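Local coordinates for mercuric reductase (PDB 4YWO) that reduces mercuric ions to elemental mercury, probably with electrons from NADPH passed through its FAD and a redox-active cysteine pair, at the interface of chains A and B. Numbering follows the deposited sequence. Chains: chain A/B, Mercuric reductase.

Contact 1: the interface of chains A and B. Residues chain A 53, 58-59, 314; chain B 383, 437-438.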
ATOM      1  N   CYS A  53       9.239 -20.539  -5.434  1.00 19.06           N
ATOM      2  CA  CYS A  53       8.905 -19.331  -4.691  1.00 19.13           C
ATOM      3  C   CYS A  53       9.513 -19.301  -3.298  1.00 19.29           C
ATOM      4  O   CYS A  53      10.239 -18.371  -2.948  1.00 20.50           O
ATOM      5  CB  CYS A  53       7.385 -19.168  -4.599  1.00 22.98           C
ATOM      6  SG  CYS A  53       6.844 -17.744  -3.624  1.00 35.42           S
ATOM      7  N   CYS A  58      10.824 -15.825  -4.604  1.00 19.66           N
ATOM      8  CA  CYS A  58      10.273 -14.614  -4.026  1.00 20.77           C
ATOM      9  C   CYS A  58      10.601 -14.450  -2.556  1.00 20.79           C
ATOM     10  O   CYS A  58      10.888 -13.340  -2.105  1.00 20.37           O
ATOM     11  CB  CYS A  58       8.757 -14.571  -4.227  1.00 21.90           C
ATOM     12  SG  CYS A  58       8.125 -15.788  -5.405  1.00 26.68           S
ATOM     13  N   VAL A  59      10.554 -15.538  -1.796  1.00 18.67           N
ATOM     14  CA  VAL A  59      10.761 -15.379  -0.344  1.00 17.34           C
ATOM     15  C   VAL A  59      12.217 -15.023   0.036  1.00 17.07           C
ATOM     16  O   VAL A  59      12.464 -13.981   0.675  1.00 17.70           O
ATOM     17  CB  VAL A  59      10.250 -16.599   0.427  1.00 19.74           C
ATOM     18  CG1 VAL A  59      10.677 -16.557   1.839  1.00 19.35           C
ATOM     19  CG2 VAL A  59       8.746 -16.653   0.252  1.00 18.84           C
ATOM     20  N   GLU A 314       4.048 -15.906  -8.664  1.00 16.25           N
ATOM     21  CA  GLU A 314       3.514 -16.833  -7.723  1.00 16.02           C
ATOM     22  C   GLU A 314       2.014 -16.787  -7.611  1.00 14.98           C
ATOM     23  O   GLU A 314       1.318 -17.819  -7.573  1.00 15.28           O
ATOM     24  CB  GLU A 314       4.206 -16.642  -6.375  1.00 17.35           C
ATOM     25  CG  GLU A 314       3.832 -17.679  -5.362  1.00 20.62           C
ATOM     26  CD  GLU A 314       2.512 -17.380  -4.607  1.00 28.15           C
ATOM     27  OE1 GLU A 314       1.860 -16.297  -4.702  1.00 28.26           O
ATOM     28  OE2 GLU A 314       2.001 -18.278  -3.883  1.00 31.83           O
TER
ATOM     29  N   ILE B 383       8.656 -11.646   6.262  1.00 14.88           N
ATOM     30  CA  ILE B 383       9.862 -11.260   5.528  1.00 15.45           C
ATOM     31  C   ILE B 383      10.485  -9.944   6.026  1.00 16.04           C
ATOM     32  O   ILE B 383      11.704  -9.829   6.184  1.00 18.42           O
ATOM     33  CB  ILE B 383       9.582 -11.186   4.001  1.00 15.33           C
ATOM     34  CG1 ILE B 383       9.320 -12.577   3.437  1.00 17.05           C
ATOM     35  CG2 ILE B 383      10.716 -10.477   3.204  1.00 17.30           C
ATOM     36  CD1 ILE B 383       8.701 -12.571   2.053  1.00 18.01           C
ATOM     37  N   PHE B 437       2.300 -11.224  -4.864  1.00 13.48           N
ATOM     38  CA  PHE B 437       3.039 -11.878  -3.758  1.00 13.69           C
ATOM     39  C   PHE B 437       4.487 -11.455  -3.774  1.00 16.09           C
ATOM     40  O   PHE B 437       5.070 -11.389  -4.917  1.00 17.62           O
ATOM     41  CB  PHE B 437       2.990 -13.422  -3.951  1.00 15.45           C
ATOM     42  CG  PHE B 437       3.595 -14.150  -2.802  1.00 15.99           C
ATOM     43  CD1 PHE B 437       2.896 -14.393  -1.631  1.00 16.16           C
ATOM     44  CD2 PHE B 437       4.805 -14.599  -2.932  1.00 18.39           C
ATOM     45  CE1 PHE B 437       3.519 -15.090  -0.594  1.00 18.15           C
ATOM     46  CE2 PHE B 437       5.448 -15.326  -1.919  1.00 20.36           C
ATOM     47  CZ  PHE B 437       4.796 -15.573  -0.755  1.00 18.75           C
ATOM     48  N   PRO B 438       5.152 -11.141  -2.639  1.00 15.44           N
ATOM     49  CA  PRO B 438       4.574 -11.075  -1.276  1.00 14.31           C
ATOM     50  C   PRO B 438       4.397  -9.581  -0.978  1.00 14.69           C
ATOM     51  O   PRO B 438       5.395  -8.784  -1.012  1.00 16.17           O
ATOM     52  CB  PRO B 438       5.658 -11.704  -0.429  1.00 15.30           C
ATOM     53  CG  PRO B 438       6.937 -11.406  -1.180  1.00 16.93           C
ATOM     54  CD  PRO B 438       6.606 -11.120  -2.618  1.00 18.83           C
TER
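The aromatic ring of B:Phe437 reaches across the dimer boundary to lie against A:Glu314, with its CE2 edge toward the active-site cysteines of chain A. With CG anti to the backbone N (chi1 -174°), it projects into the partner subunit. Starting at the root, B:Phe437 CB lies 3.2 Å from A:Glu314 OE1, a carboxylate oxygen, and B:Phe437 CG follows at 3.4 Å from the same oxygen. Along one rim, B:Phe437 CD2 passes near A:Glu314 CB and CG and comes within 3.8 Å of A:Cys53 SG. B:Phe437 CE2 then meets A:Cys53 SG more directly, at 3.3 Å, and also approaches A:Cys58 CB and A:Val59 CG2. At the far tip, B:Phe437 CZ remains 4.1 Å from A:Cys53 SG. The glutamate carboxylate sits over one ring face toward the rim, the two planes 38° apart; its bend at chi2 (-84°) brings it there. On the opposite face, B:Pro438 CB lies over the ring centre, the proline following a cis peptide bond. A:Cys53 and A:Cys58 form the redox-active CXXXXC pair of the family; their SG atoms are 2.9 Å apart, long for an intact disulfide, so its redox state is doubtful. B:Phe437 stands where related disulfide reductases carry a catalytic histidine, so the partner subunit probably completes the wall of the active site beside the cysteine pair.

Contact 2: the interface of chains A and B. Residues chain A 436, 438-441; chain B 344, 346, 411-412, 414.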
ATOM      1  N   MET A 436      -7.037   8.078   1.777  1.00 18.35           N
ATOM      2  CA  MET A 436      -6.462   8.593   3.010  1.00 16.49           C
ATOM      3  C   MET A 436      -5.345   9.547   2.664  1.00 17.20           C
ATOM      4  O   MET A 436      -4.425   9.214   1.863  1.00 17.63           O
ATOM      5  CB  MET A 436      -5.931   7.476   3.902  1.00 19.44           C
ATOM      6  CG  MET A 436      -5.413   7.987   5.181  1.00 19.12           C
ATOM      7  SD  MET A 436      -6.809   8.548   6.279  1.00 22.47           S
ATOM      8  CE  MET A 436      -6.033   9.541   7.361  1.00 20.90           C
ATOM      9  N   PRO A 438      -2.035  11.635   4.259  1.00 15.44           N
ATOM     10  CA  PRO A 438      -1.240  11.602   3.008  1.00 14.31           C
ATOM     11  C   PRO A 438      -0.732  10.160   2.883  1.00 14.69           C
ATOM     12  O   PRO A 438      -0.021   9.634   3.804  1.00 16.17           O
ATOM     13  CB  PRO A 438      -0.124  12.580   3.305  1.00 15.30           C
ATOM     14  CG  PRO A 438       0.042  12.510   4.807  1.00 16.93           C
ATOM     15  CD  PRO A 438      -1.222  11.971   5.417  1.00 18.83           C
ATOM     16  N   THR A 439      -1.030   9.535   1.762  1.00 12.92           N
ATOM     17  CA  THR A 439      -0.540   8.194   1.392  1.00 12.48           C
ATOM     18  C   THR A 439       0.014   8.230   0.018  1.00 14.01           C
ATOM     19  O   THR A 439      -0.370   9.070  -0.806  1.00 15.37           O
ATOM     20  CB  THR A 439      -1.629   7.098   1.504  1.00 13.18           C
ATOM     21  OG1 THR A 439      -2.789   7.389   0.666  1.00 14.32           O
ATOM     22  CG2 THR A 439      -2.054   6.927   2.974  1.00 14.39           C
ATOM     23  N   ILE A 440       0.857   7.261  -0.293  1.00 12.65           N
ATOM     24  CA  ILE A 440       1.269   7.081  -1.734  1.00 14.05           C
ATOM     25  C   ILE A 440       0.085   6.650  -2.594  1.00 14.79           C
ATOM     26  O   ILE A 440      -0.037   7.101  -3.719  1.00 15.58           O
ATOM     27  CB  ILE A 440       2.467   6.140  -1.815  1.00 14.96           C
ATOM     28  CG1 ILE A 440       3.711   6.679  -1.005  1.00 16.19           C
ATOM     29  CG2 ILE A 440       2.849   5.903  -3.314  1.00 15.12           C
ATOM     30  CD1 ILE A 440       4.287   7.933  -1.566  1.00 19.52           C
ATOM     31  N   ALA A 441      -0.790   5.844  -2.044  1.00 14.48           N
ATOM     32  CA  ALA A 441      -1.951   5.320  -2.774  1.00 14.34           C
ATOM     33  C   ALA A 441      -2.890   6.379  -3.296  1.00 16.93           C
ATOM     34  O   ALA A 441      -3.600   6.170  -4.303  1.00 16.61           O
ATOM     35  CB  ALA A 441      -2.651   4.314  -1.959  1.00 17.07           C
TER
ATOM     36  N   VAL B 344      -6.739   6.469   9.258  1.00 14.31           N
ATOM     37  CA  VAL B 344      -5.471   5.832   9.549  1.00 14.09           C
ATOM     38  C   VAL B 344      -4.812   6.597  10.668  1.00 15.44           C
ATOM     39  O   VAL B 344      -4.857   7.863  10.773  1.00 16.63           O
ATOM     40  CB  VAL B 344      -4.476   5.837   8.317  1.00 12.96           C
ATOM     41  CG1 VAL B 344      -3.078   5.350   8.644  1.00 16.45           C
ATOM     42  CG2 VAL B 344      -5.061   5.035   7.163  1.00 13.46           C
ATOM     43  N   PHE B 346      -1.067   6.915  11.920  1.00 13.79           N
ATOM     44  CA  PHE B 346       0.213   6.749  11.242  1.00 13.93           C
ATOM     45  C   PHE B 346       1.377   6.469  12.226  1.00 15.03           C
ATOM     46  O   PHE B 346       2.509   6.797  11.937  1.00 17.13           O
ATOM     47  CB  PHE B 346       0.522   7.963  10.394  1.00 13.77           C
ATOM     48  CG  PHE B 346      -0.312   8.102   9.150  1.00 14.05           C
ATOM     49  CD1 PHE B 346       0.088   7.429   7.958  1.00 15.55           C
ATOM     50  CD2 PHE B 346      -1.433   8.884   9.069  1.00 14.29           C
ATOM     51  CE1 PHE B 346      -0.682   7.510   6.800  1.00 16.25           C
ATOM     52  CE2 PHE B 346      -2.143   8.984   7.874  1.00 16.29           C
ATOM     53  CZ  PHE B 346      -1.716   8.325   6.746  1.00 16.78           C
ATOM     54  N   ALA B 411      -1.777   1.632   5.833  1.00 11.82           N
ATOM     55  CA  ALA B 411      -2.382   2.789   5.231  1.00 14.35           C
ATOM     56  C   ALA B 411      -2.450   2.740   3.697  1.00 13.86           C
ATOM     57  O   ALA B 411      -3.410   3.283   3.123  1.00 16.00           O
ATOM     58  CB  ALA B 411      -1.605   4.024   5.592  1.00 15.19           C
ATOM     59  N   GLU B 412      -1.544   1.992   3.073  1.00 15.22           N
ATOM     60  CA  GLU B 412      -1.398   1.936   1.610  1.00 14.32           C
ATOM     61  C   GLU B 412      -2.400   0.982   1.001  1.00 18.26           C
ATOM     62  O   GLU B 412      -2.589   1.043  -0.213  1.00 25.74           O
ATOM     63  CB  GLU B 412       0.032   1.615   1.178  1.00 17.93           C
ATOM     64  CG  GLU B 412       1.054   2.657   1.583  1.00 16.52           C
ATOM     65  CD  GLU B 412       0.848   4.063   0.944  1.00 20.40           C
ATOM     66  OE1 GLU B 412       0.006   4.094   0.003  1.00 24.33           O
ATOM     67  OE2 GLU B 412       1.382   5.115   1.448  1.00 19.14           O
ATOM     68  N   ILE B 414      -5.573   0.450   2.482  1.00 16.50           N
ATOM     69  CA  ILE B 414      -6.925   0.742   2.965  1.00 16.14           C
ATOM     70  C   ILE B 414      -7.719   1.366   1.851  1.00 18.27           C
ATOM     71  O   ILE B 414      -8.949   1.236   1.829  1.00 18.12           O
ATOM     72  CB  ILE B 414      -6.918   1.566   4.263  1.00 16.93           C
ATOM     73  CG1 ILE B 414      -8.197   1.323   5.108  1.00 17.45           C
ATOM     74  CG2 ILE B 414      -6.683   3.059   4.010  1.00 18.60           C
ATOM     75  CD1 ILE B 414      -8.314  -0.055   5.649  1.00 19.27           C
TER
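B:Glu412 grips the backbone of chain A with both oxygens of its carboxylate. B:Glu412 OE2 accepts from A:Ile440 N at 2.8 Å, a fairly straight bond with 158° at the hydrogen, and B:Glu412 OE1 accepts from A:Ala441 N at 2.8 Å, more bent at 141°. Each oxygen uses its syn lone pair, so two consecutive amides lie before the fork of the acid and fix its rotation. The methyl of A:Ala441 packs against OE1, while A:Thr439 CB and A:Ile440 CB press on the carboxylate from the same loop. Because helix 442-449 starts immediately after these amides, its amino end would probably favour the negative charge of the glutamate.

Next to this clamp, the tip of the B:Phe346 ring touches A:Pro438, with B:Phe346 CZ 3.6 Å from A:Pro438 O and also close to the ring carbon CD. A:Met436 runs past that phenylalanine in the opposite direction; A:Met436 CG meets B:Val344 CG2 at 3.6 Å, and its terminal methyl CE lies near CE2 of the ring. A:Thr439 CG2 nestles against B:Ala411 CB at 3.9 Å.

Behind these contacts, A:Thr439 OG1 donates to A:Met436 O at 2.7 Å, in the carbonyl plane. A chi1 of 58°, with the hydroxyl between N and the carbonyl carbon, allows this bond and leaves CG2 for the partner. On the other side, B:Val344 CG1 sits over the centre of the B:Phe346 ring and steadies it. The patch locks the loop leading into helix 442-449 onto the partner's dimerisation domain and helps hold the homodimer together.

The C-alpha centres of contact 1 and contact 2 lie about 23 Å apart, yet both depend on the same stretch, residues 436-441, taken from opposite chains. Chain B lends its copy to the active site in contact 1, and chain A docks its copy on the partner in contact 2; B:Pro438 and its counterpart A:Pro438 each follow a cis peptide bond. Two-fold symmetry gives each contact a twin with the chains exchanged, so every copy of the loop does both jobs. Fastening the loop to the other subunit would therefore help place its aromatic residue beside that subunit's cysteines, so dimer assembly and a complete active site are probably linked.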